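Local coordinates for protein Alpha/beta hydrolase (Paenibacillus sp. VTT E-133280, PDB 6TJ2) that probably hydrolyses methyl salicylate to salicylic acid as a secreted bacterial esterase related to tobacco salicylic acid binding protein 2, at residues V48-S53 / S121-V126; T174-F179 / A197-A202; V187-L192 / L231-A236; K217-L222 / S250-F255. All coordinates share one frame; numbering follows the deposited sequence.

Contact 1. Residues V48-S53 / S121-V126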
loop_
_atom_site.group_PDB
_atom_site.type_symbol
_atom_site.label_atom_id
_atom_site.label_comp_id
_atom_site.label_asym_id
_atom_site.label_seq_id
_atom_site.Cartn_x
_atom_site.Cartn_y
_atom_site.Cartn_z
ATOM N N VAL A 48 -9.378 -25.517 -7.333
ATOM C CA VAL A 48 -8.714 -25.822 -8.620
ATOM C C VAL A 48 -7.722 -24.690 -8.861
ATOM O O VAL A 48 -8.167 -23.543 -9.075
ATOM C CB VAL A 48 -9.720 -25.971 -9.766
ATOM C CG1 VAL A 48 -9.011 -26.212 -11.082
ATOM C CG2 VAL A 48 -10.704 -27.122 -9.522
ATOM N N LEU A 49 -6.431 -24.985 -8.776
ATOM C CA LEU A 49 -5.352 -23.979 -8.809
ATOM C C LEU A 49 -4.744 -23.965 -10.201
ATOM O O LEU A 49 -4.298 -25.025 -10.641
ATOM C CB LEU A 49 -4.280 -24.237 -7.770
ATOM C CG LEU A 49 -4.781 -24.453 -6.340
ATOM C CD1 LEU A 49 -3.609 -24.706 -5.445
ATOM C CD2 LEU A 49 -5.549 -23.239 -5.826
ATOM N N ILE A 50 -4.722 -22.808 -10.831
ATOM C CA ILE A 50 -4.218 -22.592 -12.219
ATOM C C ILE A 50 -2.972 -21.739 -12.150
ATOM O O ILE A 50 -3.052 -20.548 -11.806
ATOM C CB ILE A 50 -5.316 -21.969 -13.077
ATOM C CG1 ILE A 50 -6.641 -22.740 -13.024
ATOM C CG2 ILE A 50 -4.772 -21.779 -14.495
ATOM C CD1 ILE A 50 -6.514 -24.215 -13.437
ATOM N N HIS A 51 -1.835 -22.340 -12.474
ATOM C CA HIS A 51 -0.562 -21.620 -12.505
ATOM C C HIS A 51 -0.545 -20.618 -13.666
ATOM O O HIS A 51 -1.359 -20.723 -14.597
ATOM C CB HIS A 51 0.633 -22.547 -12.558
ATOM C CG HIS A 51 0.805 -23.313 -13.845
ATOM N ND1 HIS A 51 1.299 -22.721 -14.990
ATOM C CD2 HIS A 51 0.503 -24.585 -14.177
ATOM C CE1 HIS A 51 1.353 -23.628 -15.962
ATOM N NE2 HIS A 51 0.865 -24.772 -15.500
ATOM N N GLY A 52 0.451 -19.766 -13.635
ATOM C CA GLY A 52 0.682 -18.794 -14.686
ATOM C C GLY A 52 1.884 -19.127 -15.533
ATOM O O GLY A 52 2.274 -20.307 -15.668
ATOM N N SER A 53 2.421 -18.131 -16.199
ATOM C CA SER A 53 3.521 -18.310 -17.167
ATOM C C SER A 53 4.838 -18.594 -16.444
ATOM O O SER A 53 5.027 -18.266 -15.227
ATOM C CB SER A 53 3.647 -17.118 -18.065
ATOM O OG SER A 53 2.486 -16.908 -18.817
ATOM N N SER A 121 -6.086 -14.949 -16.637
ATOM C CA SER A 121 -6.764 -14.957 -17.951
ATOM C C SER A 121 -7.398 -16.313 -18.240
ATOM O O SER A 121 -8.504 -16.371 -18.847
ATOM C CB SER A 121 -5.877 -14.524 -19.074
ATOM O OG SER A 121 -4.903 -15.485 -19.399
ATOM N N VAL A 122 -6.787 -17.375 -17.770
ATOM C CA VAL A 122 -7.284 -18.748 -17.929
ATOM C C VAL A 122 -8.508 -18.964 -17.053
ATOM O O VAL A 122 -9.498 -19.566 -17.519
ATOM C CB VAL A 122 -6.171 -19.752 -17.641
ATOM C CG1 VAL A 122 -6.719 -21.172 -17.801
ATOM C CG2 VAL A 122 -4.972 -19.527 -18.567
ATOM N N ILE A 123 -8.515 -18.488 -15.811
ATOM C CA ILE A 123 -9.746 -18.645 -15.008
ATOM C C ILE A 123 -10.891 -17.853 -15.632
ATOM O O ILE A 123 -12.068 -18.293 -15.554
ATOM C CB ILE A 123 -9.582 -18.394 -13.509
ATOM C CG1 ILE A 123 -9.375 -16.917 -13.178
ATOM C CG2 ILE A 123 -8.461 -19.285 -12.986
ATOM C CD1 ILE A 123 -8.971 -16.664 -11.740
ATOM N N GLN A 124 -10.608 -16.688 -16.266
ATOM C CA GLN A 124 -11.691 -15.959 -16.968
ATOM C C GLN A 124 -12.278 -16.823 -18.077
ATOM O O GLN A 124 -13.519 -16.951 -18.168
ATOM C CB GLN A 124 -11.164 -14.644 -17.519
ATOM C CG GLN A 124 -10.835 -13.588 -16.464
ATOM C CD GLN A 124 -10.155 -12.414 -17.122
ATOM O OE1 GLN A 124 -9.156 -12.599 -17.853
ATOM N NE2 GLN A 124 -10.689 -11.205 -16.930
ATOM N N THR A 125 -11.453 -17.344 -18.959
ATOM C CA THR A 125 -11.951 -18.049 -20.137
ATOM C C THR A 125 -12.535 -19.398 -19.750
ATOM O O THR A 125 -13.581 -19.801 -20.329
ATOM C CB THR A 125 -10.877 -18.157 -21.200
ATOM O OG1 THR A 125 -9.738 -18.819 -20.662
ATOM C CG2 THR A 125 -10.502 -16.820 -21.791
ATOM N N VAL A 126 -12.019 -20.032 -18.714
ATOM C CA VAL A 126 -12.609 -21.280 -18.208
ATOM C C VAL A 126 -13.995 -21.037 -17.618
ATOM O O VAL A 126 -14.950 -21.785 -17.911
ATOM C CB VAL A 126 -11.675 -21.976 -17.218
ATOM C CG1 VAL A 126 -12.348 -23.109 -16.447
ATOM C CG2 VAL A 126 -10.427 -22.492 -17.946
#

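Contact 2. Residues T174-F179 / A197-A202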
loop_
_atom_site.group_PDB
_atom_site.type_symbol
_atom_site.label_atom_id
_atom_site.label_comp_id
_atom_site.label_asym_id
_atom_site.label_seq_id
_atom_site.Cartn_x
_atom_site.Cartn_y
_atom_site.Cartn_z
ATOM N N THR A 174 9.038 -18.379 -28.058
ATOM C CA THR A 174 9.072 -18.516 -26.593
ATOM C C THR A 174 9.690 -17.282 -25.967
ATOM O O THR A 174 10.440 -16.518 -26.617
ATOM C CB THR A 174 9.767 -19.778 -26.106
ATOM O OG1 THR A 174 11.168 -19.770 -26.424
ATOM C CG2 THR A 174 9.131 -21.043 -26.669
ATOM N N ILE A 175 9.352 -17.065 -24.702
ATOM C CA ILE A 175 9.984 -15.998 -23.910
ATOM C C ILE A 175 10.662 -16.637 -22.725
ATOM O O ILE A 175 10.019 -17.312 -21.907
ATOM C CB ILE A 175 8.927 -14.995 -23.421
ATOM C CG1 ILE A 175 8.298 -14.269 -24.613
ATOM C CG2 ILE A 175 9.560 -14.022 -22.439
ATOM C CD1 ILE A 175 7.029 -13.475 -24.249
ATOM N N THR A 176 11.967 -16.419 -22.642
ATOM C CA THR A 176 12.772 -16.812 -21.478
ATOM C C THR A 176 13.048 -15.563 -20.660
ATOM O O THR A 176 13.660 -14.625 -21.204
ATOM C CB THR A 176 14.062 -17.521 -21.880
ATOM O OG1 THR A 176 13.732 -18.676 -22.663
ATOM C CG2 THR A 176 14.891 -17.921 -20.683
ATOM N N LEU A 177 12.629 -15.529 -19.419
ATOM C CA LEU A 177 12.914 -14.384 -18.566
ATOM C C LEU A 177 14.401 -14.322 -18.293
ATOM O O LEU A 177 14.950 -15.323 -17.865
ATOM C CB LEU A 177 12.195 -14.490 -17.222
ATOM C CG LEU A 177 10.683 -14.498 -17.264
ATOM C CD1 LEU A 177 10.128 -14.801 -15.867
ATOM C CD2 LEU A 177 10.210 -13.184 -17.830
ATOM N N PRO A 178 15.103 -13.206 -18.462
ATOM C CA PRO A 178 16.490 -13.093 -18.035
ATOM C C PRO A 178 16.558 -13.256 -16.523
ATOM O O PRO A 178 15.667 -12.734 -15.809
ATOM C CB PRO A 178 16.969 -11.716 -18.477
ATOM C CG PRO A 178 15.973 -11.338 -19.544
ATOM C CD PRO A 178 14.677 -12.032 -19.209
ATOM N N PHE A 179 17.634 -13.803 -15.998
ATOM C CA PHE A 179 17.718 -14.066 -14.551
ATOM C C PHE A 179 17.745 -12.755 -13.773
ATOM O O PHE A 179 17.089 -12.677 -12.708
ATOM C CB PHE A 179 18.933 -14.935 -14.199
ATOM C CG PHE A 179 19.030 -15.248 -12.732
ATOM C CD1 PHE A 179 18.017 -15.902 -12.050
ATOM C CD2 PHE A 179 20.087 -14.796 -11.968
ATOM C CE1 PHE A 179 18.077 -16.142 -10.689
ATOM C CE2 PHE A 179 20.156 -15.052 -10.594
ATOM C CZ PHE A 179 19.138 -15.702 -9.953
ATOM N N ALA A 197 17.321 -21.507 -7.468
ATOM C CA ALA A 197 16.529 -22.753 -7.463
ATOM C C ALA A 197 15.199 -22.515 -8.165
ATOM O O ALA A 197 14.730 -23.309 -8.992
ATOM C CB ALA A 197 16.309 -23.258 -6.072
ATOM N N PHE A 198 14.537 -21.401 -7.894
ATOM C CA PHE A 198 13.227 -21.085 -8.488
ATOM C C PHE A 198 13.383 -20.773 -9.975
ATOM O O PHE A 198 12.513 -21.162 -10.779
ATOM C CB PHE A 198 12.543 -19.934 -7.759
ATOM C CG PHE A 198 12.308 -20.189 -6.288
ATOM C CD1 PHE A 198 12.094 -21.447 -5.798
ATOM C CD2 PHE A 198 12.289 -19.124 -5.438
ATOM C CE1 PHE A 198 11.832 -21.675 -4.438
ATOM C CE2 PHE A 198 12.034 -19.345 -4.085
ATOM C CZ PHE A 198 11.841 -20.593 -3.600
ATOM N N TYR A 199 14.496 -20.173 -10.406
ATOM C CA TYR A 199 14.727 -19.881 -11.834
ATOM C C TYR A 199 14.862 -21.184 -12.612
ATOM O O TYR A 199 14.326 -21.287 -13.742
ATOM C CB TYR A 199 15.956 -18.996 -12.003
ATOM C CG TYR A 199 16.173 -18.494 -13.400
ATOM C CD1 TYR A 199 15.246 -17.668 -14.020
ATOM C CD2 TYR A 199 17.303 -18.861 -14.117
ATOM C CE1 TYR A 199 15.470 -17.175 -15.298
ATOM C CE2 TYR A 199 17.517 -18.385 -15.386
ATOM C CZ TYR A 199 16.618 -17.520 -15.980
ATOM O OH TYR A 199 16.850 -17.072 -17.258
ATOM N N LYS A 200 15.490 -22.179 -11.989
ATOM C CA LYS A 200 15.642 -23.491 -12.673
ATOM C C LYS A 200 14.252 -24.092 -12.908
ATOM O O LYS A 200 14.144 -24.959 -13.810
ATOM C CB LYS A 200 16.522 -24.387 -11.820
ATOM C CG LYS A 200 18.021 -24.141 -11.864
ATOM C CD LYS A 200 18.795 -24.933 -10.860
ATOM C CE LYS A 200 20.285 -24.837 -11.042
ATOM N NZ LYS A 200 21.000 -25.575 -9.979
ATOM N N GLN A 201 13.243 -23.752 -12.121
ATOM C CA GLN A 201 11.861 -24.243 -12.223
ATOM C C GLN A 201 10.983 -23.289 -13.021
ATOM O O GLN A 201 9.697 -23.474 -12.972
ATOM C CB GLN A 201 11.255 -24.492 -10.830
ATOM C CG GLN A 201 11.987 -25.497 -9.981
ATOM C CD GLN A 201 11.279 -25.635 -8.649
ATOM O OE1 GLN A 201 11.930 -25.829 -7.622
ATOM N NE2 GLN A 201 9.946 -25.522 -8.634
ATOM N N ALA A 202 11.517 -22.316 -13.724
ATOM C CA ALA A 202 10.769 -21.313 -14.508
ATOM C C ALA A 202 11.070 -21.519 -15.989
ATOM O O ALA A 202 11.952 -20.874 -16.529
ATOM C CB ALA A 202 11.094 -19.897 -14.039
HETATM O O HOH W 1 12.165 -18.274 -18.287
#

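Contact 3. Residues V187-L192 / L231-A236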
loop_
_atom_site.group_PDB
_atom_site.type_symbol
_atom_site.label_atom_id
_atom_site.label_comp_id
_atom_site.label_asym_id
_atom_site.label_seq_id
_atom_site.Cartn_x
_atom_site.Cartn_y
_atom_site.Cartn_z
ATOM N N VAL A 187 11.137 -12.781 -7.781
ATOM C CA VAL A 187 11.523 -13.387 -6.482
ATOM C C VAL A 187 12.354 -12.391 -5.651
ATOM O O VAL A 187 13.368 -12.739 -5.006
ATOM C CB VAL A 187 12.229 -14.738 -6.700
ATOM C CG1 VAL A 187 11.272 -15.766 -7.278
ATOM C CG2 VAL A 187 13.460 -14.651 -7.563
ATOM N N ASN A 188 11.974 -11.123 -5.674
ATOM C CA ASN A 188 12.690 -10.048 -4.974
ATOM C C ASN A 188 12.857 -10.330 -3.493
ATOM O O ASN A 188 13.912 -9.873 -2.962
ATOM C CB ASN A 188 11.966 -8.703 -5.201
ATOM C CG ASN A 188 10.454 -8.727 -5.206
ATOM O OD1 ASN A 188 9.855 -9.505 -5.932
ATOM N ND2 ASN A 188 9.851 -7.832 -4.432
ATOM N N THR A 189 12.023 -11.094 -2.829
ATOM C CA THR A 189 12.178 -11.344 -1.364
ATOM C C THR A 189 12.989 -12.614 -1.106
ATOM O O THR A 189 13.254 -12.892 0.070
ATOM C CB THR A 189 10.817 -11.406 -0.661
ATOM O OG1 THR A 189 10.122 -12.581 -1.078
ATOM C CG2 THR A 189 9.973 -10.198 -0.959
ATOM N N ALA A 190 13.363 -13.351 -2.126
ATOM C CA ALA A 190 14.173 -14.578 -1.960
ATOM C C ALA A 190 15.651 -14.243 -1.775
ATOM O O ALA A 190 16.138 -13.222 -2.267
ATOM C CB ALA A 190 14.035 -15.461 -3.193
ATOM N N SER A 191 16.365 -15.181 -1.129
ATOM C CA SER A 191 17.837 -15.172 -1.163
ATOM C C SER A 191 18.303 -15.496 -2.580
ATOM O O SER A 191 17.518 -16.009 -3.385
ATOM C CB SER A 191 18.384 -16.170 -0.171
ATOM O OG SER A 191 18.144 -17.495 -0.622
ATOM N N LEU A 192 19.554 -15.259 -2.878
ATOM C CA LEU A 192 20.096 -15.613 -4.209
ATOM C C LEU A 192 20.007 -17.130 -4.434
ATOM O O LEU A 192 19.598 -17.553 -5.515
ATOM C CB LEU A 192 21.543 -15.181 -4.327
ATOM C CG LEU A 192 22.146 -15.551 -5.679
ATOM C CD1 LEU A 192 21.417 -14.880 -6.817
ATOM C CD2 LEU A 192 23.639 -15.204 -5.698
ATOM N N LEU A 231 -0.338 -9.895 -2.734
ATOM C CA LEU A 231 0.855 -9.829 -1.890
ATOM C C LEU A 231 1.614 -8.538 -2.188
ATOM O O LEU A 231 1.881 -8.225 -3.335
ATOM C CB LEU A 231 1.755 -11.045 -2.063
ATOM C CG LEU A 231 1.081 -12.404 -1.938
ATOM C CD1 LEU A 231 2.097 -13.522 -2.130
ATOM C CD2 LEU A 231 0.398 -12.557 -0.575
ATOM N N THR A 232 1.927 -7.777 -1.132
ATOM C CA THR A 232 2.272 -6.351 -1.344
ATOM C C THR A 232 3.684 -6.124 -1.893
ATOM O O THR A 232 3.936 -4.986 -2.293
ATOM C CB THR A 232 2.102 -5.549 -0.063
ATOM O OG1 THR A 232 3.058 -5.961 0.909
ATOM C CG2 THR A 232 0.701 -5.652 0.514
ATOM N N GLU A 233 4.541 -7.142 -1.987
ATOM C CA GLU A 233 5.852 -6.983 -2.618
ATOM C C GLU A 233 5.833 -7.659 -4.000
ATOM O O GLU A 233 6.915 -7.839 -4.588
ATOM C CB GLU A 233 6.969 -7.517 -1.730
ATOM C CG GLU A 233 7.322 -6.562 -0.570
ATOM C CD GLU A 233 8.080 -7.255 0.517
ATOM O OE1 GLU A 233 7.521 -8.170 1.159
ATOM O OE2 GLU A 233 9.251 -6.892 0.759
ATOM N N ASP A 234 4.656 -7.940 -4.564
ATOM C CA ASP A 234 4.624 -8.569 -5.918
ATOM C C ASP A 234 4.814 -7.480 -6.969
ATOM O O ASP A 234 3.943 -6.579 -7.151
ATOM C CB ASP A 234 3.332 -9.326 -6.119
ATOM C CG ASP A 234 3.408 -10.164 -7.386
ATOM O OD1 ASP A 234 4.123 -9.760 -8.319
ATOM O OD2 ASP A 234 2.810 -11.272 -7.363
ATOM N N THR A 235 5.932 -7.557 -7.668
ATOM C CA THR A 235 6.366 -6.589 -8.674
ATOM C C THR A 235 6.531 -7.269 -10.043
ATOM O O THR A 235 7.212 -6.723 -10.904
ATOM C CB THR A 235 7.680 -5.959 -8.251
ATOM O OG1 THR A 235 8.653 -6.964 -7.974
ATOM C CG2 THR A 235 7.515 -5.117 -7.020
ATOM N N ALA A 236 5.918 -8.411 -10.285
ATOM C CA ALA A 236 6.120 -9.084 -11.574
ATOM C C ALA A 236 5.593 -8.187 -12.668
ATOM O O ALA A 236 6.185 -8.138 -13.749
ATOM C CB ALA A 236 5.527 -10.463 -11.569
HETATM O O HOH W 2 7.456 -9.997 -7.177
#

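Contact 4. Residues K217-L222 / S250-F255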
loop_
_atom_site.group_PDB
_atom_site.type_symbol
_atom_site.label_atom_id
_atom_site.label_comp_id
_atom_site.label_asym_id
_atom_site.label_seq_id
_atom_site.Cartn_x
_atom_site.Cartn_y
_atom_site.Cartn_z
ATOM N N LYS A 217 -16.623 -11.003 -22.833
ATOM C CA LYS A 217 -17.973 -10.482 -22.573
ATOM C C LYS A 217 -18.727 -11.402 -21.616
ATOM O O LYS A 217 -19.411 -10.902 -20.685
ATOM C CB LYS A 217 -18.741 -10.367 -23.884
ATOM C CG LYS A 217 -18.150 -9.340 -24.838
ATOM C CD LYS A 217 -19.078 -9.119 -26.022
ATOM C CE LYS A 217 -18.701 -7.859 -26.765
ATOM N NZ LYS A 217 -17.355 -7.980 -27.369
ATOM N N LYS A 218 -18.636 -12.727 -21.834
ATOM C CA LYS A 218 -19.372 -13.665 -20.979
ATOM C C LYS A 218 -18.840 -13.527 -19.545
ATOM O O LYS A 218 -19.630 -13.459 -18.615
ATOM C CB LYS A 218 -19.369 -15.087 -21.533
ATOM C CG LYS A 218 -20.048 -16.067 -20.603
ATOM C CD LYS A 218 -20.543 -17.338 -21.273
ATOM C CE LYS A 218 -21.461 -18.160 -20.388
ATOM N NZ LYS A 218 -22.677 -17.397 -20.031
ATOM N N PHE A 219 -17.512 -13.550 -19.365
ATOM C CA PHE A 219 -16.926 -13.443 -18.015
ATOM C C PHE A 219 -17.468 -12.228 -17.267
ATOM O O PHE A 219 -17.845 -12.339 -16.090
ATOM C CB PHE A 219 -15.409 -13.369 -18.083
ATOM C CG PHE A 219 -14.790 -13.078 -16.743
ATOM C CD1 PHE A 219 -14.699 -14.075 -15.792
ATOM C CD2 PHE A 219 -14.412 -11.803 -16.375
ATOM C CE1 PHE A 219 -14.236 -13.786 -14.528
ATOM C CE2 PHE A 219 -13.934 -11.522 -15.100
ATOM C CZ PHE A 219 -13.825 -12.521 -14.184
ATOM N N TYR A 220 -17.496 -11.091 -17.951
ATOM C CA TYR A 220 -17.927 -9.819 -17.313
ATOM C C TYR A 220 -19.449 -9.758 -17.149
ATOM O O TYR A 220 -19.853 -8.875 -16.390
ATOM C CB TYR A 220 -17.365 -8.602 -18.054
ATOM C CG TYR A 220 -15.895 -8.439 -17.741
ATOM C CD1 TYR A 220 -15.500 -8.051 -16.469
ATOM C CD2 TYR A 220 -14.920 -8.778 -18.623
ATOM C CE1 TYR A 220 -14.155 -7.918 -16.146
ATOM C CE2 TYR A 220 -13.572 -8.701 -18.315
ATOM C CZ TYR A 220 -13.176 -8.271 -17.059
ATOM O OH TYR A 220 -11.863 -8.186 -16.677
ATOM N N SER A 221 -20.228 -10.716 -17.636
ATOM C CA SER A 221 -21.681 -10.801 -17.337
ATOM C C SER A 221 -21.962 -11.799 -16.215
ATOM O O SER A 221 -23.071 -11.758 -15.690
ATOM C CB SER A 221 -22.412 -11.196 -18.586
ATOM O OG SER A 221 -22.239 -12.588 -18.840
ATOM N N LEU A 222 -21.002 -12.623 -15.816
ATOM C CA LEU A 222 -21.204 -13.700 -14.813
ATOM C C LEU A 222 -21.495 -13.100 -13.445
ATOM O O LEU A 222 -20.894 -12.075 -13.119
ATOM C CB LEU A 222 -19.945 -14.568 -14.708
ATOM C CG LEU A 222 -19.606 -15.415 -15.933
ATOM C CD1 LEU A 222 -18.390 -16.305 -15.661
ATOM C CD2 LEU A 222 -20.799 -16.229 -16.395
ATOM N N SER A 250 -9.072 -3.835 -9.846
ATOM C CA SER A 250 -10.241 -2.962 -10.124
ATOM C C SER A 250 -10.991 -3.448 -11.346
ATOM O O SER A 250 -12.210 -3.095 -11.486
ATOM C CB SER A 250 -9.820 -1.531 -10.289
ATOM O OG SER A 250 -9.120 -1.346 -11.503
ATOM N N HIS A 251 -10.402 -4.190 -12.270
ATOM C CA HIS A 251 -11.120 -4.687 -13.458
ATOM C C HIS A 251 -12.235 -5.623 -13.049
ATOM O O HIS A 251 -13.189 -5.791 -13.859
ATOM C CB HIS A 251 -10.173 -5.430 -14.400
ATOM C CG HIS A 251 -9.114 -4.600 -15.010
ATOM N ND1 HIS A 251 -8.186 -5.131 -15.841
ATOM C CD2 HIS A 251 -8.865 -3.259 -14.952
ATOM C CE1 HIS A 251 -7.393 -4.145 -16.284
ATOM N NE2 HIS A 251 -7.789 -2.973 -15.720
ATOM N N LEU A 252 -12.227 -6.211 -11.853
ATOM C CA LEU A 252 -13.254 -7.183 -11.396
ATOM C C LEU A 252 -14.564 -6.508 -11.029
ATOM O O LEU A 252 -15.579 -7.257 -10.974
ATOM C CB LEU A 252 -12.705 -7.976 -10.211
ATOM C CG LEU A 252 -11.458 -8.819 -10.531
ATOM C CD1 LEU A 252 -11.129 -9.624 -9.299
ATOM C CD2 LEU A 252 -11.678 -9.694 -11.779
ATOM N N GLY A 253 -14.552 -5.214 -10.767
ATOM C CA GLY A 253 -15.753 -4.531 -10.268
ATOM C C GLY A 253 -15.837 -4.750 -8.762
ATOM O O GLY A 253 -14.935 -4.323 -8.031
ATOM N N VAL A 254 -16.887 -5.393 -8.293
ATOM C CA VAL A 254 -17.073 -5.711 -6.867
ATOM C C VAL A 254 -16.347 -7.033 -6.611
ATOM O O VAL A 254 -16.589 -8.003 -7.338
ATOM C CB VAL A 254 -18.551 -5.751 -6.470
ATOM C CG1 VAL A 254 -18.736 -6.253 -5.038
ATOM C CG2 VAL A 254 -19.196 -4.379 -6.637
ATOM N N PHE A 255 -15.491 -7.041 -5.618
ATOM C CA PHE A 255 -14.747 -8.268 -5.260
ATOM C C PHE A 255 -14.337 -8.189 -3.806
ATOM O O PHE A 255 -14.290 -7.093 -3.195
ATOM C CB PHE A 255 -13.527 -8.460 -6.190
ATOM C CG PHE A 255 -12.494 -7.386 -6.022
ATOM C CD1 PHE A 255 -11.435 -7.561 -5.174
ATOM C CD2 PHE A 255 -12.589 -6.178 -6.667
ATOM C CE1 PHE A 255 -10.503 -6.557 -4.968
ATOM C CE2 PHE A 255 -11.628 -5.198 -6.510
ATOM C CZ PHE A 255 -10.571 -5.383 -5.678
#

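Contact 1. Residues V48-S53 / S121-V126
I50, V122 and I123 join a strand to a helix in the core of the alpha/beta-hydrolase fold. I50 ends strand 46-50 of the parallel sheet. The other two lie on helix 119-129, which follows the probable nucleophile elbow. The contact is apolar and buried. I50 divides its branches between two helical neighbours. Its CG2 lies 3.9 Å from CG1 of V122, and the two side chains cross at about a right angle. Its CG1 takes the other partner, CG2 of I123, and here the side chains run past each other in opposite directions. The split follows from the I50 torsion: CG2 is anti to the backbone N, while CG1 (chi1 -52°) sits beside that N. I123 also packs on L113, I137 and F139, so it ties the helix to two further strands. V122 packs on I95 as well, which brings helix 92-105 against the same side chain. I50 in turn touches P77, in a loop. The three residues thus belong to a continuous apolar layer between the sheet and the helices that cover it. At the centre of the contact, I123 CG2 lies 3.9 Å from I50 CG1 and 4.1 Å from I50 CB.

Contact 2. Residues T174-F179 / A197-A202
F179 and Y199 bring the two backbones to 7.1 Å between their CA atoms, and from L177 CA to A202 CA the gap is 8.3 Å. F179 begins helix 179-185, with P178 at the N-cap position. Y199 sits near the end of helix 192-200 and supplies about half of the buried surface. Its CG is anti to the backbone N (chi1 -172°), which sends the ring across to the other segment. There the hydroxyl donates to L177 O at 2.7 Å from OH. The C=O...OH angle is 161°, so the carbonyl points almost straight at the phenol oxygen, and L177 O lies at the edge of the ring, near its plane. F179 covers one face of the same ring. Its CB stands over that face, 4.0 Å from the ring centroid, in a CH-pi contact. Its CD1 comes to 3.5 Å from Y199 CG, offset toward the rim. The two rings are oblique, with planes at 58°. A second polar link runs through water 1, which accepts from L177 N at 3.0 Å and donates to A202 O at 3.1 Å. F182 also meets the Y199 ring, and L177 packs on W54 and F163. The helices joined here lie in the insertion between strands 134-139 and 226-231, the place of the cap domain in alpha/beta hydrolases such as tobacco SABP2.

Contact 3. Residues V187-L192 / L231-A236
N188 makes the direct hydrogen bond of this contact, to the backbone of E233. ND2 donates a hydrogen bond to E233 O, 2.9 Å away, with an N-H...O angle of 172°. The acceptor lies in the amide plane, and the donor lies in the carbonyl plane. CG of N188 sits between the backbone N and the carbonyl carbon (chi1 39°), which turns the amide to the facing loop. ND2 also bonds F257 O of the second subunit.

Water joins the other side of the amide. Water 2 lies 2.7 Å from N188 OD1, to which it can donate, and accepts from T235 N at 2.9 Å. T235 OG1 comes within 3.5 Å of N188 OD1, but its hydrogen-bond partner is T185 O.

Van der Waals contact adds a little: the methyl CG2 of T189 rests against the E233 carboxylate, 3.8 Å from each of CD, OE1 and OE2. The polar ends are held elsewhere: T189 OG1 by D263, E233 OE1 by a salt bridge to K261, and E233 OE2 by the backbone N of E259 of the second subunit.

Within the segment 231-236, D234 OD1 accepts from A236 N at 3.0 Å in an Asx turn. D234 OD2 bonds H264 ND1, as expected of the acid in a Ser-His-Asp triad.

The bonds flanking D234 thus tie the loop of the probable triad acid both to the loop 187-192 and to the second subunit. This is consistent with a fixed position for that acid.

Contact 4. Residues K217-L222 / S250-F255
Y220 and F219 are neighbours on the short, weakly bonded helix 217-221 and meet the turn 250-253 in different ways. Y220 comes edge on. Its CE1 lies 3.3 Å from H251 O, which sits near the plane of the phenol ring. This is an aromatic C-H edge against a carbonyl oxygen, a close contact rather than a conventional hydrogen bond. The CG of Y220 is anti to its own carbonyl carbon (chi1 -75°), and the ring reaches on until OH is 4.0 Å from H251 CB. The hydroxyl itself is bonded to P145 O. The H251 ring turns off, and its ND1 bonds A144 O, so both polar ends are tied to the loop at 144-145. F219 also offers an edge. CZ, at the far end of its ring, meets the methyl CD2 of L252 at 4.3 Å. The two aromatic rings brace each other: F219 CD2 stands 3.6 Å above the Y220 plane, over the ring centre. The type I turn presents H251 O to Y220. Farther in, F219 packs on S127 and Q128 of helix 119-129. F219 and L252 both touch F139 of strand 134-139, and L252 also reaches Y228 of strand 226-231.

In the fold
Contact 1 is the core contact, about 6 Å from the chain centre to its own centre, and is purely apolar. The others lie about 16 to 17 Å out and use more polar or aromatic groups. Contact 2 is at the surface and joins cap helices by a phenol and a water. Contact 3 is buried, partly by the second subunit, and is mainly polar. Contacts 2 and 3 touch through F198 with V187 and F179 with L192. Contact 2 uses the start of helix 179-185 and the end of helix 192-200, and contact 3 the loop that joins these helices. Contact 4 meets contact 1 on helix 119-129, where Q124 packs on F219 and Y220.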